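Local coordinates for L-arabinose ABC transporter, periplasmic L-arabinose-binding protein (Burkholderia thailandensis, PDB 4KZK), which probably serves as the periplasmic receptor of an L-arabinose ABC transporter, binding sugars such as the beta-D-galactose held here for uptake, at residues V37-W50 with L289-Y303. Sequence-based numbering, arbitrary orientation.
With GAL (beta-D-galactopyranose), chain B.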
ATOM      1  N   VAL A  37     -10.121 -27.477   7.313  1.00 32.35           N
ATOM      2  CA  VAL A  37     -10.139 -25.990   7.434  1.00 30.39           C
ATOM      3  C   VAL A  37      -9.772 -25.358   6.091  1.00 28.62           C
ATOM      4  O   VAL A  37      -8.835 -25.796   5.416  1.00 29.16           O
ATOM      5  CB  VAL A  37      -9.197 -25.510   8.566  1.00 30.69           C
ATOM      6  CG1 VAL A  37      -9.178 -23.987   8.659  1.00 28.85           C
ATOM      7  CG2 VAL A  37      -9.626 -26.123   9.896  1.00 32.77           C
ATOM      8  N   LYS A  38     -10.539 -24.338   5.711  1.00 26.73           N
ATOM      9  CA  LYS A  38     -10.356 -23.624   4.461  1.00 25.42           C
ATOM     10  C   LYS A  38     -10.540 -22.141   4.725  1.00 22.71           C
ATOM     11  O   LYS A  38     -11.520 -21.739   5.332  1.00 22.13           O
ATOM     12  CB  LYS A  38     -11.377 -24.141   3.457  1.00 26.39           C
ATOM     13  CG  LYS A  38     -11.099 -23.777   2.017  1.00 26.11           C
ATOM     14  CD  LYS A  38     -12.109 -24.434   1.090  1.00 27.15           C
ATOM     15  CE  LYS A  38     -11.741 -25.883   0.805  1.00 29.36           C
ATOM     16  NZ  LYS A  38     -12.819 -26.677   0.152  1.00 30.63           N
ATOM     17  N   ILE A  39      -9.558 -21.346   4.296  1.00 20.74           N
ATOM     18  CA  ILE A  39      -9.545 -19.899   4.521  1.00 19.11           C
ATOM     19  C   ILE A  39      -9.419 -19.191   3.180  1.00 17.59           C
ATOM     20  O   ILE A  39      -8.560 -19.549   2.357  1.00 18.27           O
ATOM     21  CB  ILE A  39      -8.394 -19.489   5.458  1.00 19.26           C
ATOM     22  CG1 ILE A  39      -8.645 -20.048   6.863  1.00 20.69           C
ATOM     23  CG2 ILE A  39      -8.258 -17.970   5.531  1.00 17.95           C
ATOM     24  CD1 ILE A  39      -7.484 -19.891   7.821  1.00 21.54           C
ATOM     25  N   GLY A  40     -10.277 -18.196   2.975  1.00 15.86           N
ATOM     26  CA  GLY A  40     -10.227 -17.347   1.780  1.00 14.59           C
ATOM     27  C   GLY A  40      -9.301 -16.186   2.014  1.00 13.40           C
ATOM     28  O   GLY A  40      -9.207 -15.695   3.134  1.00 13.82           O
ATOM     29  N   PHE A  41      -8.599 -15.756   0.964  1.00 12.53           N
ATOM     30  CA  PHE A  41      -7.732 -14.574   1.034  1.00 11.46           C
ATOM     31  C   PHE A  41      -7.992 -13.787  -0.245  1.00 10.58           C
ATOM     32  O   PHE A  41      -7.547 -14.161  -1.316  1.00 10.81           O
ATOM     33  CB  PHE A  41      -6.261 -14.961   1.165  1.00 11.85           C
ATOM     34  CG  PHE A  41      -5.401 -13.910   1.834  1.00 11.42           C
ATOM     35  CD1 PHE A  41      -5.232 -12.638   1.282  1.00 10.47           C
ATOM     36  CD2 PHE A  41      -4.763 -14.183   3.038  1.00 12.04           C
ATOM     37  CE1 PHE A  41      -4.435 -11.694   1.920  1.00 10.31           C
ATOM     38  CE2 PHE A  41      -3.962 -13.239   3.670  1.00 11.86           C
ATOM     39  CZ  PHE A  41      -3.808 -11.972   3.101  1.00 10.92           C
ATOM     40  N   VAL A  42      -8.756 -12.718  -0.093  1.00  9.75           N
ATOM     41  CA  VAL A  42      -9.373 -11.984  -1.203  1.00  9.42           C
ATOM     42  C   VAL A  42      -8.689 -10.635  -1.287  1.00  8.67           C
ATOM     43  O   VAL A  42      -8.610  -9.939  -0.296  1.00  8.59           O
ATOM     44  CB  VAL A  42     -10.900 -11.850  -0.977  1.00  9.53           C
ATOM     45  CG1 VAL A  42     -11.533 -10.990  -2.060  1.00  9.44           C
ATOM     46  CG2 VAL A  42     -11.516 -13.255  -0.910  1.00 10.36           C
ATOM     47  N   VAL A  43      -8.166 -10.284  -2.464  1.00  8.44           N
ATOM     48  CA  VAL A  43      -7.393  -9.047  -2.628  1.00  8.18           C
ATOM     49  C   VAL A  43      -7.914  -8.132  -3.731  1.00  7.98           C
ATOM     50  O   VAL A  43      -8.370  -8.590  -4.784  1.00  8.09           O
ATOM     51  CB  VAL A  43      -5.886  -9.345  -2.882  1.00  8.45           C
ATOM     52  CG1 VAL A  43      -5.311 -10.190  -1.754  1.00  9.05           C
ATOM     53  CG2 VAL A  43      -5.656 -10.000  -4.241  1.00  8.95           C
ATOM     54  N   LYS A  44      -7.823  -6.828  -3.508  1.00  7.74           N
ATOM     55  CA  LYS A  44      -8.378  -5.874  -4.457  1.00  7.83           C
ATOM     56  C   LYS A  44      -7.631  -5.797  -5.788  1.00  8.54           C
ATOM     57  O   LYS A  44      -8.227  -5.464  -6.814  1.00  9.09           O
ATOM     58  CB  LYS A  44      -8.462  -4.471  -3.839  1.00  7.49           C
ATOM     59  CG  LYS A  44      -7.140  -3.909  -3.372  1.00  7.25           C
ATOM     60  CD  LYS A  44      -7.250  -2.495  -2.804  1.00  7.36           C
ATOM     61  CE  LYS A  44      -5.864  -1.966  -2.461  1.00  7.46           C
ATOM     62  NZ  LYS A  44      -5.827  -0.574  -1.888  1.00  7.79           N
ATOM     63  N   GLN A  45      -6.320  -6.071  -5.780  1.00  9.09           N
ATOM     64  CA  GLN A  45      -5.440  -5.736  -6.918  1.00 10.35           C
ATOM     65  C   GLN A  45      -4.362  -6.788  -7.103  1.00 10.23           C
ATOM     66  O   GLN A  45      -3.223  -6.609  -6.645  1.00  9.87           O
ATOM     67  CB  GLN A  45      -4.794  -4.358  -6.752  1.00 11.76           C
ATOM     68  CG  GLN A  45      -5.734  -3.212  -7.095  1.00 14.15           C
ATOM     69  CD  GLN A  45      -5.083  -1.860  -6.864  1.00 16.74           C
ATOM     70  OE1 GLN A  45      -3.953  -1.623  -7.310  1.00 19.71           O
ATOM     71  NE2 GLN A  45      -5.765  -0.976  -6.151  1.00 19.05           N
ATOM     72  N   PRO A  46      -4.680  -7.865  -7.818  1.00 10.33           N
ATOM     73  CA  PRO A  46      -3.683  -8.946  -7.971  1.00 10.60           C
ATOM     74  C   PRO A  46      -2.465  -8.553  -8.808  1.00 10.82           C
ATOM     75  O   PRO A  46      -1.484  -9.275  -8.789  1.00 11.38           O
ATOM     76  CB  PRO A  46      -4.464 -10.048  -8.683  1.00 11.39           C
ATOM     77  CG  PRO A  46      -5.497  -9.300  -9.454  1.00 11.36           C
ATOM     78  CD  PRO A  46      -5.918  -8.178  -8.554  1.00 10.67           C
ATOM     79  N   ASP A  47      -2.566  -7.461  -9.560  1.00 10.36           N
ATOM     80  CA  ASP A  47      -1.454  -6.959 -10.367  1.00 10.64           C
ATOM     81  C   ASP A  47      -0.531  -6.028  -9.565  1.00  9.99           C
ATOM     82  O   ASP A  47       0.368  -5.412 -10.137  1.00 10.71           O
ATOM     83  CB  ASP A  47      -1.967  -6.292 -11.650  1.00 11.64           C
ATOM     84  CG  ASP A  47      -2.862  -5.103 -11.394  1.00 11.74           C
ATOM     85  OD1 ASP A  47      -3.439  -4.994 -10.279  1.00 12.11           O
ATOM     86  OD2 ASP A  47      -3.047  -4.278 -12.320  1.00 13.23           O
ATOM     87  N   ASP A  48      -0.770  -5.923  -8.265  1.00  9.01           N
ATOM     88  CA  ASP A  48       0.138  -5.251  -7.324  1.00  8.61           C
ATOM     89  C   ASP A  48       0.889  -6.374  -6.601  1.00  8.29           C
ATOM     90  O   ASP A  48       0.269  -7.208  -5.939  1.00  8.22           O
ATOM     91  CB  ASP A  48      -0.683  -4.412  -6.336  1.00  8.27           C
ATOM     92  CG  ASP A  48       0.122  -3.871  -5.161  1.00  8.53           C
ATOM     93  OD1 ASP A  48       1.319  -4.195  -5.034  1.00  8.82           O
ATOM     94  OD2 ASP A  48      -0.502  -3.151  -4.335  1.00  8.75           O
ATOM     95  N   PRO A  49       2.230  -6.401  -6.734  1.00  8.39           N
ATOM     96  CA  PRO A  49       2.995  -7.538  -6.203  1.00  8.70           C
ATOM     97  C   PRO A  49       2.920  -7.641  -4.693  1.00  8.35           C
ATOM     98  O   PRO A  49       3.200  -8.700  -4.155  1.00  8.86           O
ATOM     99  CB  PRO A  49       4.412  -7.262  -6.674  1.00  9.25           C
ATOM    100  CG  PRO A  49       4.476  -5.792  -6.895  1.00  9.09           C
ATOM    101  CD  PRO A  49       3.104  -5.411  -7.393  1.00  8.63           C
ATOM    102  N   TRP A  50       2.544  -6.565  -4.001  1.00  7.87           N
ATOM    103  CA  TRP A  50       2.277  -6.651  -2.560  1.00  7.70           C
ATOM    104  C   TRP A  50       1.274  -7.755  -2.239  1.00  7.69           C
ATOM    105  O   TRP A  50       1.465  -8.520  -1.287  1.00  8.07           O
ATOM    106  CB  TRP A  50       1.790  -5.294  -2.016  1.00  7.39           C
ATOM    107  CG  TRP A  50       1.366  -5.355  -0.608  1.00  7.46           C
ATOM    108  CD1 TRP A  50       0.085  -5.350  -0.127  1.00  7.26           C
ATOM    109  CD2 TRP A  50       2.214  -5.480   0.518  1.00  7.99           C
ATOM    110  NE1 TRP A  50       0.100  -5.447   1.235  1.00  7.75           N
ATOM    111  CE2 TRP A  50       1.398  -5.530   1.659  1.00  8.15           C
ATOM    112  CE3 TRP A  50       3.604  -5.581   0.681  1.00  8.59           C
ATOM    113  CZ2 TRP A  50       1.924  -5.679   2.950  1.00  8.74           C
ATOM    114  CZ3 TRP A  50       4.106  -5.714   1.952  1.00  9.27           C
ATOM    115  CH2 TRP A  50       3.269  -5.733   3.066  1.00  9.34           C
ATOM    116  N   LEU A 289       7.804  -2.772   3.574  1.00  9.26           N
ATOM    117  CA  LEU A 289       6.851  -3.399   4.483  1.00  9.57           C
ATOM    118  C   LEU A 289       7.095  -4.907   4.608  1.00 10.26           C
ATOM    119  O   LEU A 289       7.883  -5.506   3.870  1.00 10.28           O
ATOM    120  CB  LEU A 289       5.430  -3.147   3.977  1.00  9.40           C
ATOM    121  CG  LEU A 289       5.031  -1.683   3.783  1.00  9.09           C
ATOM    122  CD1 LEU A 289       3.604  -1.638   3.271  1.00  9.09           C
ATOM    123  CD2 LEU A 289       5.186  -0.808   5.020  1.00  9.36           C
ATOM    124  N   ASN A 290       6.366  -5.525   5.534  1.00 10.58           N
ATOM    125  CA  ASN A 290       6.565  -6.929   5.856  1.00 11.31           C
ATOM    126  C   ASN A 290       5.352  -7.804   5.493  1.00 11.48           C
ATOM    127  O   ASN A 290       4.431  -7.968   6.307  1.00 11.35           O
ATOM    128  CB  ASN A 290       6.921  -7.105   7.330  1.00 12.12           C
ATOM    129  CG  ASN A 290       7.404  -8.509   7.627  1.00 13.03           C
ATOM    130  OD1 ASN A 290       7.213  -9.417   6.813  1.00 13.26           O
ATOM    131  ND2 ASN A 290       8.006  -8.710   8.790  1.00 13.72           N
ATOM    132  N   PRO A 291       5.349  -8.408   4.286  1.00 11.64           N
ATOM    133  CA  PRO A 291       4.163  -9.159   3.889  1.00 12.01           C
ATOM    134  C   PRO A 291       4.025 -10.499   4.610  1.00 13.23           C
ATOM    135  O   PRO A 291       2.992 -11.170   4.505  1.00 13.67           O
ATOM    136  CB  PRO A 291       4.377  -9.393   2.396  1.00 11.85           C
ATOM    137  CG  PRO A 291       5.870  -9.458   2.248  1.00 11.79           C
ATOM    138  CD  PRO A 291       6.357  -8.392   3.198  1.00 11.51           C
ATOM    139  N   ARG A 292       5.066 -10.922   5.331  1.00 13.96           N
ATOM    140  CA  ARG A 292       4.904 -12.072   6.212  1.00 15.51           C
ATOM    141  C   ARG A 292       3.892 -11.770   7.311  1.00 15.18           C
ATOM    142  O   ARG A 292       3.064 -12.630   7.664  1.00 15.68           O
ATOM    143  CB  ARG A 292       6.231 -12.479   6.842  1.00 17.35           C
ATOM    144  CG  ARG A 292       6.135 -13.800   7.573  1.00 19.96           C
ATOM    145  CD  ARG A 292       7.469 -14.184   8.181  1.00 21.81           C
ATOM    146  NE  ARG A 292       8.517 -14.345   7.178  1.00 23.60           N
ATOM    147  CZ  ARG A 292       8.817 -15.479   6.547  1.00 25.11           C
ATOM    148  NH1 ARG A 292       8.116 -16.592   6.761  1.00 26.86           N
ATOM    149  NH2 ARG A 292       9.825 -15.487   5.665  1.00 25.85           N
ATOM    150  N   LEU A 293       3.943 -10.568   7.865  1.00 14.05           N
ATOM    151  CA  LEU A 293       2.963 -10.179   8.890  1.00 14.16           C
ATOM    152  C   LEU A 293       1.559 -10.138   8.276  1.00 13.41           C
ATOM    153  O   LEU A 293       0.629 -10.746   8.797  1.00 13.67           O
ATOM    154  CB  LEU A 293       3.316  -8.837   9.519  1.00 14.24           C
ATOM    155  CG  LEU A 293       4.684  -8.716  10.212  1.00 14.95           C
ATOM    156  CD1 LEU A 293       4.924  -7.319  10.747  1.00 15.16           C
ATOM    157  CD2 LEU A 293       4.833  -9.750  11.303  1.00 16.15           C
ATOM    158  N   HIS A 294       1.416  -9.466   7.140  1.00 12.45           N
ATOM    159  CA  HIS A 294       0.106  -9.300   6.508  1.00 11.92           C
ATOM    160  C   HIS A 294      -0.461 -10.549   5.850  1.00 12.29           C
ATOM    161  O   HIS A 294      -1.664 -10.640   5.658  1.00 11.98           O
ATOM    162  CB  HIS A 294       0.172  -8.156   5.489  1.00 11.02           C
ATOM    163  CG  HIS A 294       0.339  -6.809   6.113  1.00 10.89           C
ATOM    164  ND1 HIS A 294      -0.371  -5.702   5.696  1.00 10.58           N
ATOM    165  CD2 HIS A 294       1.146  -6.388   7.116  1.00 11.14           C
ATOM    166  CE1 HIS A 294      -0.004  -4.653   6.417  1.00 10.82           C
ATOM    167  NE2 HIS A 294       0.905  -5.047   7.294  1.00 11.10           N
ATOM    168  N   GLY A 295       0.393 -11.513   5.497  1.00 12.63           N
ATOM    169  CA  GLY A 295      -0.040 -12.750   4.838  1.00 13.29           C
ATOM    170  C   GLY A 295       0.003 -13.963   5.743  1.00 14.63           C
ATOM    171  O   GLY A 295      -0.945 -14.742   5.769  1.00 14.99           O
ATOM    172  N   TYR A 296       1.114 -14.154   6.447  1.00 15.48           N
ATOM    173  CA  TYR A 296       1.269 -15.355   7.286  1.00 16.85           C
ATOM    174  C   TYR A 296       0.582 -15.136   8.644  1.00 17.51           C
ATOM    175  O   TYR A 296      -0.239 -15.974   9.045  1.00 18.10           O
ATOM    176  CB  TYR A 296       2.761 -15.729   7.382  1.00 17.37           C
ATOM    177  CG  TYR A 296       3.085 -17.034   8.066  1.00 19.18           C
ATOM    178  CD1 TYR A 296       3.107 -17.105   9.430  1.00 20.24           C
ATOM    179  CD2 TYR A 296       3.385 -18.166   7.327  1.00 19.77           C
ATOM    180  CE1 TYR A 296       3.408 -18.286  10.080  1.00 21.56           C
ATOM    181  CE2 TYR A 296       3.691 -19.375   7.956  1.00 21.33           C
ATOM    182  CZ  TYR A 296       3.693 -19.428   9.336  1.00 22.14           C
ATOM    183  OH  TYR A 296       4.005 -20.603  10.002  1.00 24.18           O
ATOM    184  N   ASP A 297       0.855 -14.027   9.328  1.00 17.64           N
ATOM    185  CA  ASP A 297       0.317 -13.823  10.694  1.00 18.54           C
ATOM    186  C   ASP A 297      -1.193 -13.623  10.710  1.00 17.94           C
ATOM    187  O   ASP A 297      -1.877 -14.076  11.628  1.00 18.62           O
ATOM    188  CB  ASP A 297       0.985 -12.659  11.432  1.00 19.34           C
ATOM    189  CG  ASP A 297       2.410 -12.968  11.832  1.00 20.98           C
ATOM    190  OD1 ASP A 297       2.928 -14.003  11.393  1.00 22.76           O
ATOM    191  OD2 ASP A 297       2.986 -12.165  12.583  1.00 23.16           O
ATOM    192  N   THR A 298      -1.724 -12.938   9.706  1.00 16.71           N
ATOM    193  CA  THR A 298      -3.163 -12.809   9.599  1.00 16.50           C
ATOM    194  C   THR A 298      -3.789 -14.193   9.425  1.00 17.07           C
ATOM    195  O   THR A 298      -4.794 -14.510  10.074  1.00 17.33           O
ATOM    196  CB  THR A 298      -3.565 -11.943   8.400  1.00 15.35           C
ATOM    197  OG1 THR A 298      -2.921 -12.451   7.221  1.00 15.13           O
ATOM    198  CG2 THR A 298      -3.199 -10.473   8.652  1.00 14.85           C
ATOM    199  N   SER A 299      -3.200 -15.019   8.562  1.00 17.11           N
ATOM    200  CA  SER A 299      -3.763 -16.336   8.272  1.00 17.77           C
ATOM    201  C   SER A 299      -3.725 -17.226   9.519  1.00 18.99           C
ATOM    202  O   SER A 299      -4.663 -17.987   9.777  1.00 19.77           O
ATOM    203  CB  SER A 299      -3.026 -17.007   7.102  1.00 17.62           C
ATOM    204  OG  SER A 299      -3.196 -16.307   5.874  1.00 17.01           O
ATOM    205  N   VAL A 300      -2.654 -17.119  10.299  1.00 19.37           N
ATOM    206  CA  VAL A 300      -2.579 -17.867  11.565  1.00 20.69           C
ATOM    207  C   VAL A 300      -3.603 -17.359  12.584  1.00 21.20           C
ATOM    208  O   VAL A 300      -4.261 -18.172  13.263  1.00 22.32           O
ATOM    209  CB  VAL A 300      -1.146 -17.859  12.145  1.00 21.04           C
ATOM    210  CG1 VAL A 300      -1.119 -18.399  13.572  1.00 22.32           C
ATOM    211  CG2 VAL A 300      -0.236 -18.683  11.245  1.00 20.96           C
ATOM    212  N   ASN A 301      -3.746 -16.042  12.693  1.00 20.82           N
ATOM    213  CA  ASN A 301      -4.747 -15.458  13.569  1.00 21.01           C
ATOM    214  C   ASN A 301      -6.135 -15.970  13.197  1.00 20.88           C
ATOM    215  O   ASN A 301      -6.895 -16.383  14.078  1.00 21.39           O
ATOM    216  CB  ASN A 301      -4.700 -13.926  13.530  1.00 20.64           C
ATOM    217  CG  ASN A 301      -3.481 -13.354  14.238  1.00 20.95           C
ATOM    218  OD1 ASN A 301      -2.858 -14.005  15.085  1.00 22.33           O
ATOM    219  ND2 ASN A 301      -3.152 -12.115  13.914  1.00 20.22           N
ATOM    220  N   MET A 302      -6.446 -15.986  11.902  1.00 19.81           N
ATOM    221  CA  MET A 302      -7.704 -16.564  11.414  1.00 19.81           C
ATOM    222  C   MET A 302      -7.826 -18.062  11.742  1.00 21.46           C
ATOM    223  O   MET A 302      -8.848 -18.503  12.248  1.00 21.56           O
ATOM    224  CB  MET A 302      -7.866 -16.336   9.899  1.00 18.39           C
ATOM    225  CG  MET A 302      -9.124 -16.969   9.309  1.00 18.33           C
ATOM    226  SD  MET A 302     -10.634 -16.339  10.064  1.00 17.83           S
ATOM    227  CE  MET A 302     -10.739 -14.689   9.384  1.00 17.05           C
ATOM    228  N   TYR A 303      -6.799 -18.842  11.427  1.00 22.59           N
ATOM    229  CA  TYR A 303      -6.780 -20.275  11.729  1.00 24.50           C
ATOM    230  C   TYR A 303      -7.106 -20.548  13.199  1.00 25.70           C
ATOM    231  O   TYR A 303      -7.982 -21.361  13.528  1.00 26.81           O
ATOM    232  CB  TYR A 303      -5.417 -20.870  11.374  1.00 24.90           C
ATOM    233  CG  TYR A 303      -5.352 -22.358  11.652  1.00 26.48           C
ATOM    234  CD1 TYR A 303      -5.862 -23.278  10.743  1.00 26.83           C
ATOM    235  CD2 TYR A 303      -4.800 -22.831  12.822  1.00 27.84           C
ATOM    236  CE1 TYR A 303      -5.817 -24.642  11.001  1.00 28.45           C
ATOM    237  CE2 TYR A 303      -4.755 -24.192  13.093  1.00 29.45           C
ATOM    238  CZ  TYR A 303      -5.256 -25.090  12.170  1.00 29.71           C
ATOM    239  OH  TYR A 303      -5.214 -26.443  12.440  1.00 31.78           O
TER
HETATM  240  C1  GAL B 600      -2.850  -1.048   0.317  1.00  7.50           C
HETATM  241  C2  GAL B 600      -2.102  -0.762  -0.982  1.00  7.29           C
HETATM  242  C3  GAL B 600      -0.967  -1.786  -1.120  1.00  6.83           C
HETATM  243  C4  GAL B 600      -0.102  -1.771   0.137  1.00  6.84           C
HETATM  244  C5  GAL B 600      -0.978  -2.043   1.346  1.00  7.21           C
HETATM  245  C6  GAL B 600      -0.184  -1.979   2.643  1.00  7.36           C
HETATM  246  O1  GAL B 600      -3.810  -0.023   0.483  1.00  7.68           O
HETATM  247  O2  GAL B 600      -3.013  -0.880  -2.050  1.00  7.86           O
HETATM  248  O3  GAL B 600      -0.178  -1.534  -2.290  1.00  6.75           O
HETATM  249  O4  GAL B 600       0.591  -0.552   0.255  1.00  6.31           O
HETATM  250  O5  GAL B 600      -1.961  -1.019   1.423  1.00  7.66           O
HETATM  251  O6  GAL B 600      -1.022  -2.231   3.760  1.00  7.64           O
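Trp50 and His294 form a T-shaped pair at the galactose pocket: the rings stand at 79°, and Trp50 CZ2 lies over the imidazole face, 3.6 Å from His294 ND1. Trp50 carries its indole between sugar and helix start, its side chain extended away from the backbone N (chi1 174°). This buried cluster is the close-packed part: Leu289 CB comes within 3.5 Å of Trp50 CH2, while Pro291 CB makes an off-centre CH-pi contact 4.2 Å from the six-membered ring's centroid. Galactose C4 and Leu289 CD1 lie over the indole face, the sugar-on-tryptophan packing common in sugar-binding proteins. Asp123 OD1, which also hydrogen-bonds the galactose, accepts from Trp50 NE1 and pairs with His294 ND1; with Thr318 OG1 bonded to His294 NE2, this probably holds both rings in orientation. Farther along, the edge of Phe41 meets oxygens: its CZ is 3.6 Å from His294 O, a carbonyl already engaged by Thr298 OG1 at 2.7 Å. Ile39 CD1 packs 3.7 Å from Met302 CG. The looser end is exposed Val37, whose CG1 only grazes Tyr303 CD1 at 4.0 Å. Within the family's alpha/beta fold, helix segment 291-303 runs obliquely antiparallel to strand 38-43 (141°, axes 9.8 Å apart), Ser299 also touching helix 49-65 and Thr298 strand 139-142.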